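EDD domain protein, DegV family (Ruminococcus gnavus, PDB 3JR7) is of unknown function but probably binds lipids. Local coordinates at residues D19-C29 and C94-L104; L47-W56 and K70-S81. All coordinates share one frame; numbering follows the deposited sequence.

Contact 1: residues D19-C29 and C94-L104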
loop_
_atom_site.group_PDB
_atom_site.type_symbol
_atom_site.label_atom_id
_atom_site.label_comp_id
_atom_site.label_asym_id
_atom_site.label_seq_id
_atom_site.Cartn_x
_atom_site.Cartn_y
_atom_site.Cartn_z
ATOM N N ASP A 19 3.282 -8.845 27.559
ATOM C CA ASP A 19 3.464 -9.506 26.265
ATOM C C ASP A 19 3.072 -8.635 25.091
ATOM O O ASP A 19 1.943 -8.674 24.611
ATOM C CB ASP A 19 2.655 -10.806 26.221
ATOM C CG ASP A 19 3.070 -11.738 25.060
ATOM O OD1 ASP A 19 3.654 -11.247 24.054
ATOM O OD2 ASP A 19 2.799 -12.970 25.152
HETATM N N MSE A 20 4.019 -7.866 24.600
HETATM C CA MSE A 20 3.939 -7.419 23.234
HETATM C C MSE A 20 5.067 -8.121 22.502
HETATM O O MSE A 20 5.917 -7.489 21.850
HETATM C CB MSE A 20 4.139 -5.933 23.147
HETATM C CG MSE A 20 3.180 -5.155 23.977
HETATM SE SE MSE A 20 3.795 -3.292 23.942
HETATM C CE MSE A 20 4.421 -3.164 22.042
ATOM N N SER A 21 5.072 -9.433 22.565
ATOM C CA SER A 21 6.071 -10.183 21.797
ATOM C C SER A 21 5.558 -10.380 20.375
ATOM O O SER A 21 5.152 -11.455 20.015
ATOM C CB SER A 21 6.358 -11.510 22.479
ATOM O OG SER A 21 7.470 -12.158 21.880
ATOM N N TYR A 22 5.542 -9.312 19.589
ATOM C CA TYR A 22 5.139 -9.402 18.180
ATOM C C TYR A 22 5.939 -8.458 17.302
ATOM O O TYR A 22 6.453 -7.476 17.778
ATOM C CB TYR A 22 3.643 -9.115 18.040
ATOM C CG TYR A 22 3.213 -7.666 18.157
ATOM C CD1 TYR A 22 3.046 -6.888 17.039
ATOM C CD2 TYR A 22 2.906 -7.113 19.369
ATOM C CE1 TYR A 22 2.610 -5.586 17.130
ATOM C CE2 TYR A 22 2.487 -5.787 19.484
ATOM C CZ TYR A 22 2.329 -5.036 18.355
ATOM O OH TYR A 22 1.916 -3.690 18.417
ATOM N N LYS A 23 6.025 -8.759 16.013
ATOM C CA LYS A 23 6.582 -7.825 15.052
ATOM C C LYS A 23 5.655 -7.772 13.822
ATOM O O LYS A 23 5.098 -8.803 13.433
ATOM C CB LYS A 23 8.002 -8.232 14.688
ATOM C CG LYS A 23 8.750 -7.206 13.901
ATOM C CD LYS A 23 10.268 -7.508 13.817
ATOM C CE LYS A 23 10.624 -8.717 12.914
ATOM N NZ LYS A 23 12.177 -8.959 12.665
ATOM N N VAL A 24 5.512 -6.589 13.236
ATOM C CA VAL A 24 4.774 -6.375 11.975
ATOM C C VAL A 24 5.727 -6.014 10.866
ATOM O O VAL A 24 6.346 -4.924 10.878
ATOM C CB VAL A 24 3.709 -5.265 12.061
ATOM C CG1 VAL A 24 2.836 -5.263 10.767
ATOM C CG2 VAL A 24 2.822 -5.440 13.331
ATOM N N ILE A 25 5.885 -6.943 9.935
ATOM C CA ILE A 25 6.745 -6.773 8.783
ATOM C C ILE A 25 5.863 -6.327 7.603
ATOM O O ILE A 25 4.855 -6.938 7.323
ATOM C CB ILE A 25 7.409 -8.100 8.400
ATOM C CG1 ILE A 25 8.249 -8.646 9.594
ATOM C CG2 ILE A 25 8.253 -7.938 7.126
ATOM C CD1 ILE A 25 8.610 -10.074 9.435
ATOM N N VAL A 26 6.264 -5.288 6.920
ATOM C CA VAL A 26 5.517 -4.717 5.817
ATOM C C VAL A 26 6.461 -4.568 4.647
ATOM O O VAL A 26 7.595 -4.090 4.832
ATOM C CB VAL A 26 4.960 -3.346 6.219
ATOM C CG1 VAL A 26 4.046 -2.780 5.100
ATOM C CG2 VAL A 26 4.199 -3.463 7.543
ATOM N N ASP A 27 6.062 -4.979 3.437
ATOM C CA ASP A 27 6.935 -4.718 2.309
ATOM C C ASP A 27 6.998 -3.208 2.065
ATOM O O ASP A 27 6.178 -2.449 2.583
ATOM C CB ASP A 27 6.598 -5.529 1.040
ATOM C CG ASP A 27 5.283 -5.119 0.369
ATOM O OD1 ASP A 27 4.881 -3.925 0.391
ATOM O OD2 ASP A 27 4.697 -6.009 -0.275
ATOM N N SER A 28 8.021 -2.765 1.333
ATOM C CA SER A 28 8.395 -1.336 1.367
ATOM C C SER A 28 7.346 -0.455 0.661
ATOM O O SER A 28 7.317 0.733 0.824
ATOM C CB SER A 28 9.767 -1.139 0.753
ATOM O OG SER A 28 9.754 -1.483 -0.597
ATOM N N CYS A 29 6.451 -1.067 -0.091
ATOM C CA CYS A 29 5.366 -0.300 -0.715
ATOM C C CYS A 29 4.508 0.379 0.343
ATOM O O CYS A 29 4.073 1.528 0.168
ATOM C CB CYS A 29 4.528 -1.184 -1.644
ATOM S SG CYS A 29 3.331 -0.217 -2.570
ATOM N N CYS A 94 13.679 -13.859 14.865
ATOM C CA CYS A 94 13.917 -12.830 15.883
ATOM C C CYS A 94 13.220 -13.244 17.176
ATOM O O CYS A 94 12.578 -14.271 17.239
ATOM C CB CYS A 94 13.384 -11.470 15.436
ATOM S SG CYS A 94 11.564 -11.466 15.191
ATOM N N ASP A 95 13.322 -12.420 18.206
ATOM C CA ASP A 95 12.813 -12.751 19.526
ATOM C C ASP A 95 11.296 -12.591 19.687
ATOM O O ASP A 95 10.760 -12.983 20.729
ATOM C CB ASP A 95 13.508 -11.849 20.596
ATOM C CG ASP A 95 14.923 -12.269 20.882
ATOM O OD1 ASP A 95 15.355 -13.368 20.469
ATOM O OD2 ASP A 95 15.624 -11.490 21.544
ATOM N N ALA A 96 10.618 -11.982 18.709
ATOM C CA ALA A 96 9.166 -11.780 18.787
ATOM C C ALA A 96 8.476 -13.114 18.612
ATOM O O ALA A 96 8.776 -13.875 17.679
ATOM C CB ALA A 96 8.635 -10.761 17.721
ATOM N N GLU A 97 7.517 -13.385 19.468
ATOM C CA GLU A 97 6.775 -14.638 19.377
ATOM C C GLU A 97 5.852 -14.660 18.157
ATOM O O GLU A 97 5.721 -15.687 17.489
ATOM C CB GLU A 97 5.916 -14.806 20.643
ATOM C CG GLU A 97 5.017 -16.020 20.658
ATOM C CD GLU A 97 4.194 -16.098 21.906
ATOM O OE1 GLU A 97 3.746 -15.038 22.420
ATOM O OE2 GLU A 97 3.980 -17.221 22.376
ATOM N N ARG A 98 5.205 -13.539 17.883
ATOM C CA ARG A 98 4.184 -13.494 16.843
ATOM C C ARG A 98 4.648 -12.605 15.701
ATOM O O ARG A 98 5.003 -11.450 15.907
ATOM C CB ARG A 98 2.872 -12.977 17.435
ATOM C CG ARG A 98 2.421 -13.773 18.660
ATOM C CD ARG A 98 1.108 -13.317 19.252
ATOM N NE ARG A 98 1.203 -12.012 19.854
ATOM C CZ ARG A 98 1.794 -11.722 21.035
ATOM N NH1 ARG A 98 2.416 -12.688 21.749
ATOM N NH2 ARG A 98 1.770 -10.459 21.505
ATOM N N ILE A 99 4.640 -13.150 14.490
ATOM C CA ILE A 99 5.047 -12.428 13.296
ATOM C C ILE A 99 3.865 -12.225 12.344
ATOM O O ILE A 99 3.210 -13.186 11.927
ATOM C CB ILE A 99 6.143 -13.161 12.543
ATOM C CG1 ILE A 99 7.311 -13.472 13.505
ATOM C CG2 ILE A 99 6.597 -12.308 11.305
ATOM C CD1 ILE A 99 8.079 -12.218 14.031
ATOM N N TYR A 100 3.608 -10.967 11.999
ATOM C CA TYR A 100 2.515 -10.603 11.083
ATOM C C TYR A 100 3.167 -9.961 9.888
ATOM O O TYR A 100 3.963 -9.063 10.050
ATOM C CB TYR A 100 1.571 -9.595 11.751
ATOM C CG TYR A 100 0.951 -10.067 13.032
ATOM C CD1 TYR A 100 -0.120 -10.960 13.017
ATOM C CD2 TYR A 100 1.404 -9.599 14.261
ATOM C CE1 TYR A 100 -0.682 -11.417 14.189
ATOM C CE2 TYR A 100 0.812 -10.028 15.466
ATOM C CZ TYR A 100 -0.229 -10.946 15.409
ATOM O OH TYR A 100 -0.826 -11.379 16.549
ATOM N N VAL A 101 2.854 -10.408 8.689
ATOM C CA VAL A 101 3.478 -9.880 7.473
ATOM C C VAL A 101 2.382 -9.250 6.611
ATOM O O VAL A 101 1.307 -9.859 6.414
ATOM C CB VAL A 101 4.218 -10.997 6.703
ATOM C CG1 VAL A 101 5.142 -10.409 5.586
ATOM C CG2 VAL A 101 5.027 -11.881 7.661
ATOM N N VAL A 102 2.616 -8.046 6.114
ATOM C CA VAL A 102 1.630 -7.348 5.278
ATOM C C VAL A 102 2.257 -7.028 3.947
ATOM O O VAL A 102 3.324 -6.422 3.918
ATOM C CB VAL A 102 1.183 -6.044 5.920
ATOM C CG1 VAL A 102 0.100 -5.343 4.983
ATOM C CG2 VAL A 102 0.624 -6.317 7.328
ATOM N N THR A 103 1.647 -7.492 2.864
ATOM C CA THR A 103 2.197 -7.356 1.532
ATOM C C THR A 103 1.250 -6.697 0.577
ATOM O O THR A 103 0.034 -6.653 0.792
ATOM C CB THR A 103 2.606 -8.728 0.888
ATOM O OG1 THR A 103 1.448 -9.473 0.496
ATOM C CG2 THR A 103 3.489 -9.559 1.841
ATOM N N LEU A 104 1.834 -6.174 -0.491
ATOM C CA LEU A 104 1.121 -5.851 -1.722
ATOM C C LEU A 104 0.142 -6.955 -2.127
ATOM O O LEU A 104 0.401 -8.134 -1.909
ATOM C CB LEU A 104 2.144 -5.693 -2.862
ATOM C CG LEU A 104 2.870 -4.364 -3.027
ATOM C CD1 LEU A 104 4.234 -4.619 -3.716
ATOM C CD2 LEU A 104 2.004 -3.380 -3.784
#
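Asp-19 OD1 is gripped by three N-H groups: Ser-21 N, which closes an Asx turn, and both terminal nitrogens of Arg-98, with Arg-98 NH1 3.0 Å from Asp-19 OD1. The oxygen lies in the guanidinium plane, yet the arginine meets it from above the carboxylate, the two planes being 59° apart. This clasp joins the entrances of two neighbouring parallel strands, 22-27 and 98-103, in the N-terminal alpha/beta sheet of the DegV fold. Arg-98 NH1 also forms a salt bridge with Glu-97 OE1, which probably offsets the closeness of the two carboxylates. Arg-98 NE turns to Glu-154, while Ser-21 O sits over one face of the guanidinium. Beside this network, Ser-21 OG accepts a hydrogen bond from Glu-97 N, 2.7 Å away.

A regular ladder follows, in which Lys-23 and Ile-25 each give and accept a backbone bond. Its side chains alternate between two helical layers. Tyr-22 and Tyr-100 lie against helix 141-155, with Tyr-22 CB 3.9 Å from CE2 at the edge of the Tyr-100 ring, whose OH bonds to Glu-154. On the other face Ile-25 CD1 meets Ile-99 CG2 at 3.5 Å; here Ile-25 touches helix 85-92, and Val-101 touches both that helix and helix 111-126. At the far end a side chain takes over from the backbone. With CG held between its own N and carbonyl carbon (chi1 69°), Asp-27 presents OD2, also bonded to Ser-111, to Leu-104 N. That N-H arrives on the syn side, tilted out of the carboxylate plane, at 2.9 Å between Leu-104 N and Asp-27 OD2, nearly straight at 168°.

Contact 2: residues L47-W56 and K70-S81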
loop_
_atom_site.group_PDB
_atom_site.type_symbol
_atom_site.label_atom_id
_atom_site.label_comp_id
_atom_site.label_asym_id
_atom_site.label_seq_id
_atom_site.Cartn_x
_atom_site.Cartn_y
_atom_site.Cartn_z
ATOM N N LEU A 47 11.638 -3.795 -1.440
ATOM C CA LEU A 47 11.619 -4.198 -2.831
ATOM C C LEU A 47 12.768 -3.551 -3.589
ATOM O O LEU A 47 13.431 -2.650 -3.071
ATOM C CB LEU A 47 10.292 -3.790 -3.496
ATOM C CG LEU A 47 9.111 -4.709 -3.244
ATOM C CD1 LEU A 47 8.386 -4.378 -1.913
ATOM C CD2 LEU A 47 8.164 -4.696 -4.452
ATOM N N GLY A 48 12.994 -4.013 -4.812
ATOM C CA GLY A 48 13.999 -3.407 -5.722
ATOM C C GLY A 48 13.371 -2.514 -6.771
ATOM O O GLY A 48 12.244 -2.744 -7.181
ATOM N N ILE A 49 14.107 -1.486 -7.216
ATOM C CA ILE A 49 13.655 -0.630 -8.315
ATOM C C ILE A 49 14.790 -0.576 -9.313
ATOM O O ILE A 49 15.918 -0.405 -8.923
ATOM C CB ILE A 49 13.317 0.799 -7.857
ATOM C CG1 ILE A 49 12.102 0.812 -6.938
ATOM C CG2 ILE A 49 13.076 1.766 -9.084
ATOM C CD1 ILE A 49 12.135 1.989 -5.956
ATOM N N GLN A 50 14.450 -0.745 -10.576
ATOM C CA GLN A 50 15.410 -0.747 -11.681
ATOM C C GLN A 50 14.991 0.245 -12.778
ATOM O O GLN A 50 13.920 0.118 -13.368
ATOM C CB GLN A 50 15.511 -2.169 -12.244
ATOM C CG GLN A 50 15.873 -3.194 -11.124
ATOM C CD GLN A 50 14.652 -3.884 -10.456
ATOM O OE1 GLN A 50 13.637 -4.148 -11.110
ATOM N NE2 GLN A 50 14.790 -4.230 -9.177
ATOM N N ILE A 51 15.837 1.245 -13.020
ATOM C CA ILE A 51 15.597 2.268 -14.048
ATOM C C ILE A 51 16.909 2.428 -14.836
ATOM O O ILE A 51 17.924 2.821 -14.278
ATOM C CB ILE A 51 15.220 3.630 -13.463
ATOM C CG1 ILE A 51 13.946 3.520 -12.633
ATOM C CG2 ILE A 51 14.981 4.653 -14.619
ATOM C CD1 ILE A 51 13.788 4.609 -11.623
ATOM N N GLU A 52 16.880 2.051 -16.095
ATOM C CA GLU A 52 18.098 2.056 -16.938
ATOM C C GLU A 52 19.173 1.198 -16.272
ATOM O O GLU A 52 18.936 0.002 -16.126
ATOM C CB GLU A 52 18.511 3.495 -17.259
ATOM C CG GLU A 52 17.493 4.118 -18.190
ATOM C CD GLU A 52 17.739 5.593 -18.508
ATOM O OE1 GLU A 52 18.257 6.362 -17.640
ATOM O OE2 GLU A 52 17.362 5.964 -19.641
ATOM N N ASP A 53 20.306 1.759 -15.843
ATOM C CA ASP A 53 21.394 0.928 -15.238
ATOM C C ASP A 53 21.499 1.123 -13.761
ATOM O O ASP A 53 22.473 0.660 -13.115
ATOM C CB ASP A 53 22.747 1.291 -15.853
ATOM C CG ASP A 53 22.820 0.935 -17.307
ATOM O OD1 ASP A 53 22.731 -0.283 -17.634
ATOM O OD2 ASP A 53 22.944 1.893 -18.116
ATOM N N THR A 54 20.533 1.851 -13.218
ATOM C CA THR A 54 20.490 2.076 -11.817
ATOM C C THR A 54 19.585 0.977 -11.234
ATOM O O THR A 54 18.548 0.622 -11.778
ATOM C CB THR A 54 19.959 3.482 -11.498
ATOM O OG1 THR A 54 20.755 4.449 -12.197
ATOM C CG2 THR A 54 19.999 3.736 -9.994
ATOM N N GLN A 55 20.052 0.417 -10.147
ATOM C CA GLN A 55 19.338 -0.585 -9.428
ATOM C C GLN A 55 19.380 -0.043 -8.053
ATOM O O GLN A 55 20.487 0.139 -7.521
ATOM C CB GLN A 55 20.125 -1.864 -9.398
ATOM C CG GLN A 55 19.894 -2.766 -10.504
ATOM C CD GLN A 55 20.749 -3.997 -10.328
ATOM O OE1 GLN A 55 21.154 -4.330 -9.194
ATOM N NE2 GLN A 55 21.060 -4.670 -11.433
ATOM N N TRP A 56 18.211 0.203 -7.479
ATOM C CA TRP A 56 18.103 0.728 -6.139
ATOM C C TRP A 56 17.242 -0.184 -5.246
ATOM O O TRP A 56 16.416 -0.932 -5.735
ATOM C CB TRP A 56 17.377 2.062 -6.185
ATOM C CG TRP A 56 18.184 3.274 -6.528
ATOM C CD1 TRP A 56 19.427 3.610 -6.053
ATOM C CD2 TRP A 56 17.750 4.370 -7.330
ATOM N NE1 TRP A 56 19.802 4.854 -6.545
ATOM C CE2 TRP A 56 18.789 5.330 -7.335
ATOM C CE3 TRP A 56 16.590 4.631 -8.051
ATOM C CZ2 TRP A 56 18.688 6.529 -8.033
ATOM C CZ3 TRP A 56 16.491 5.816 -8.739
ATOM C CH2 TRP A 56 17.533 6.753 -8.732
ATOM N N LYS A 70 15.078 10.706 -11.731
ATOM C CA LYS A 70 15.518 9.586 -12.554
ATOM C C LYS A 70 14.407 9.067 -13.466
ATOM O O LYS A 70 14.628 8.766 -14.660
ATOM C CB LYS A 70 16.094 8.467 -11.668
ATOM C CG LYS A 70 16.638 7.295 -12.446
ATOM C CD LYS A 70 17.808 7.701 -13.371
ATOM C CE LYS A 70 18.574 6.481 -13.865
ATOM N NZ LYS A 70 19.824 6.874 -14.586
ATOM N N ILE A 71 13.200 8.928 -12.919
ATOM C CA ILE A 71 12.036 8.560 -13.757
ATOM C C ILE A 71 11.830 9.555 -14.902
ATOM O O ILE A 71 11.540 9.185 -16.056
ATOM C CB ILE A 71 10.719 8.460 -12.926
ATOM C CG1 ILE A 71 10.789 7.281 -11.912
ATOM C CG2 ILE A 71 9.488 8.371 -13.867
ATOM C CD1 ILE A 71 9.738 7.401 -10.773
ATOM N N ALA A 72 11.906 10.832 -14.571
ATOM C CA ALA A 72 11.612 11.875 -15.580
ATOM C C ALA A 72 12.661 11.839 -16.703
ATOM O O ALA A 72 12.338 12.020 -17.883
ATOM C CB ALA A 72 11.553 13.233 -14.912
ATOM N N GLU A 73 13.910 11.575 -16.331
ATOM C CA GLU A 73 15.030 11.512 -17.296
ATOM C C GLU A 73 15.013 10.286 -18.151
ATOM O O GLU A 73 15.343 10.354 -19.328
ATOM C CB GLU A 73 16.365 11.525 -16.563
ATOM C CG GLU A 73 16.682 12.886 -16.071
ATOM C CD GLU A 73 17.540 12.894 -14.827
ATOM O OE1 GLU A 73 18.354 11.941 -14.629
ATOM O OE2 GLU A 73 17.361 13.854 -14.043
ATOM N N SER A 74 14.652 9.155 -17.555
ATOM C CA SER A 74 14.690 7.902 -18.259
ATOM C C SER A 74 13.556 7.735 -19.258
ATOM O O SER A 74 12.363 7.753 -18.915
ATOM C CB SER A 74 14.625 6.731 -17.277
ATOM O OG SER A 74 14.233 5.574 -17.986
ATOM N N THR A 75 13.937 7.442 -20.480
ATOM C CA THR A 75 12.974 7.205 -21.525
ATOM C C THR A 75 12.308 5.838 -21.350
ATOM O O THR A 75 11.133 5.674 -21.665
ATOM C CB THR A 75 13.646 7.276 -22.913
ATOM O OG1 THR A 75 12.711 6.819 -23.886
ATOM C CG2 THR A 75 14.866 6.403 -22.966
ATOM N N SER A 76 13.032 4.860 -20.828
ATOM C CA SER A 76 12.399 3.583 -20.584
ATOM C C SER A 76 11.713 3.541 -19.184
ATOM O O SER A 76 12.134 4.132 -18.189
ATOM C CB SER A 76 13.398 2.461 -20.734
ATOM O OG SER A 76 14.487 2.735 -19.883
ATOM N N CYS A 77 10.616 2.830 -19.181
ATOM C CA CYS A 77 9.781 2.626 -18.033
ATOM C C CYS A 77 10.513 1.917 -16.861
ATOM O O CYS A 77 11.286 0.983 -17.076
ATOM C CB CYS A 77 8.645 1.774 -18.558
ATOM S SG CYS A 77 7.443 1.576 -17.393
ATOM N N ALA A 78 10.314 2.374 -15.628
ATOM C CA ALA A 78 10.929 1.719 -14.466
ATOM C C ALA A 78 10.427 0.263 -14.315
ATOM O O ALA A 78 9.339 -0.063 -14.754
ATOM C CB ALA A 78 10.667 2.505 -13.191
ATOM N N LYS A 79 11.254 -0.593 -13.730
ATOM C CA LYS A 79 10.887 -2.001 -13.437
ATOM C C LYS A 79 11.112 -2.173 -11.958
ATOM O O LYS A 79 11.881 -1.422 -11.364
ATOM C CB LYS A 79 11.767 -3.011 -14.185
ATOM C CG LYS A 79 11.639 -3.009 -15.712
ATOM C CD LYS A 79 10.179 -3.139 -16.216
ATOM C CE LYS A 79 9.953 -2.247 -17.448
ATOM N NZ LYS A 79 8.609 -2.424 -18.133
ATOM N N THR A 80 10.428 -3.142 -11.360
ATOM C CA THR A 80 10.531 -3.351 -9.914
ATOM C C THR A 80 10.661 -4.852 -9.619
ATOM O O THR A 80 10.372 -5.696 -10.487
ATOM C CB THR A 80 9.337 -2.708 -9.175
ATOM O OG1 THR A 80 8.085 -3.201 -9.675
ATOM C CG2 THR A 80 9.379 -1.155 -9.330
ATOM N N SER A 81 11.109 -5.196 -8.416
ATOM C CA SER A 81 11.176 -6.613 -8.047
ATOM C C SER A 81 10.721 -6.794 -6.615
ATOM O O SER A 81 11.044 -5.980 -5.768
ATOM C CB SER A 81 12.612 -7.182 -8.209
ATOM O OG SER A 81 13.569 -6.347 -7.593
#
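Ile-51 wedges its branches into the angle between the end of helix 64-73 and the loop that follows it, and the fit is tight: its CG2 lies 3.4 Å from Ser-74 CB, and its CG1 3.5 Å from Ala-78 CB, both closer than ordinary carbon contact. Ile-51 CD1 reaches on to Ile-71 CG1 at a more relaxed 4.0 Å. Lys-70 runs antiparallel to Ile-51, its CG 3.8 Å from Ile-51 CG2. Lys-70 CG, anti to the backbone N (chi1 -177°), starts the chain past Trp-56, and Lys-70 CB stands 3.7 Å from CH2 at the edge of the indole. One face of that ring is covered by Thr-54 CG2.

The solvent side is looser. Lys-70 NZ makes a long, weak salt bridge of 3.5 Å with Glu-52 OE1, and the carboxylate otherwise rests against Ser-74.

The motif is a beta hairpin, strand 48-51 and strand 54-57 joined by a type II' turn from Ile-51 to Thr-54, with the short strand 79-81 added antiparallel to its first arm. Gly-48 with Ser-81 and Gln-50 with Lys-79 are hydrogen-bonded pairs, Gln-50 N meeting Lys-79 O at 2.8 Å. Between them Ile-49 CG1 and Thr-80 CG2 run alongside, the pair being non-hydrogen-bonded, and both side chains touch helix 283-289. Gly-48 leaves room for Ser-81 OG, which a beta carbon there would strike.

Gln-50, bent at chi2 (93°), folds its amide across strand 79-81 toward Ser-81; with an alanine here, the Lys-79 carbonyl would probably lose that cover and the Ser-81 hydroxyl its amide neighbour. Leu-47, Thr-80 and Ser-81 belong to the pocket of a polyether, probably from the crystallisation liquor; an elongated ligand there is consistent with the family's inferred lipid binding. Thr-80 OG1 is bonded to Tyr-288 OH.

From the N terminus the chain lays down strand 22-27, passes helix 34-39, and enters strand 42-51, which pairs with 22-27 in parallel before running out into the hairpin of contact 2. Helix 64-73 then brings the chain back, and strand 79-81 closes that small loop. Only after helix 85-92 does strand 98-103 reach the other side of 22-27, so contact 1 closes a longer loop with contact 2 wholly within it. The two share one sheet: contact 1 sits in its parallel part, contact 2 in its antiparallel extension. They meet at Leu-47, whose N probably bonds to Ser-28 OG and whose side chain packs on Asp-27 and Leu-104.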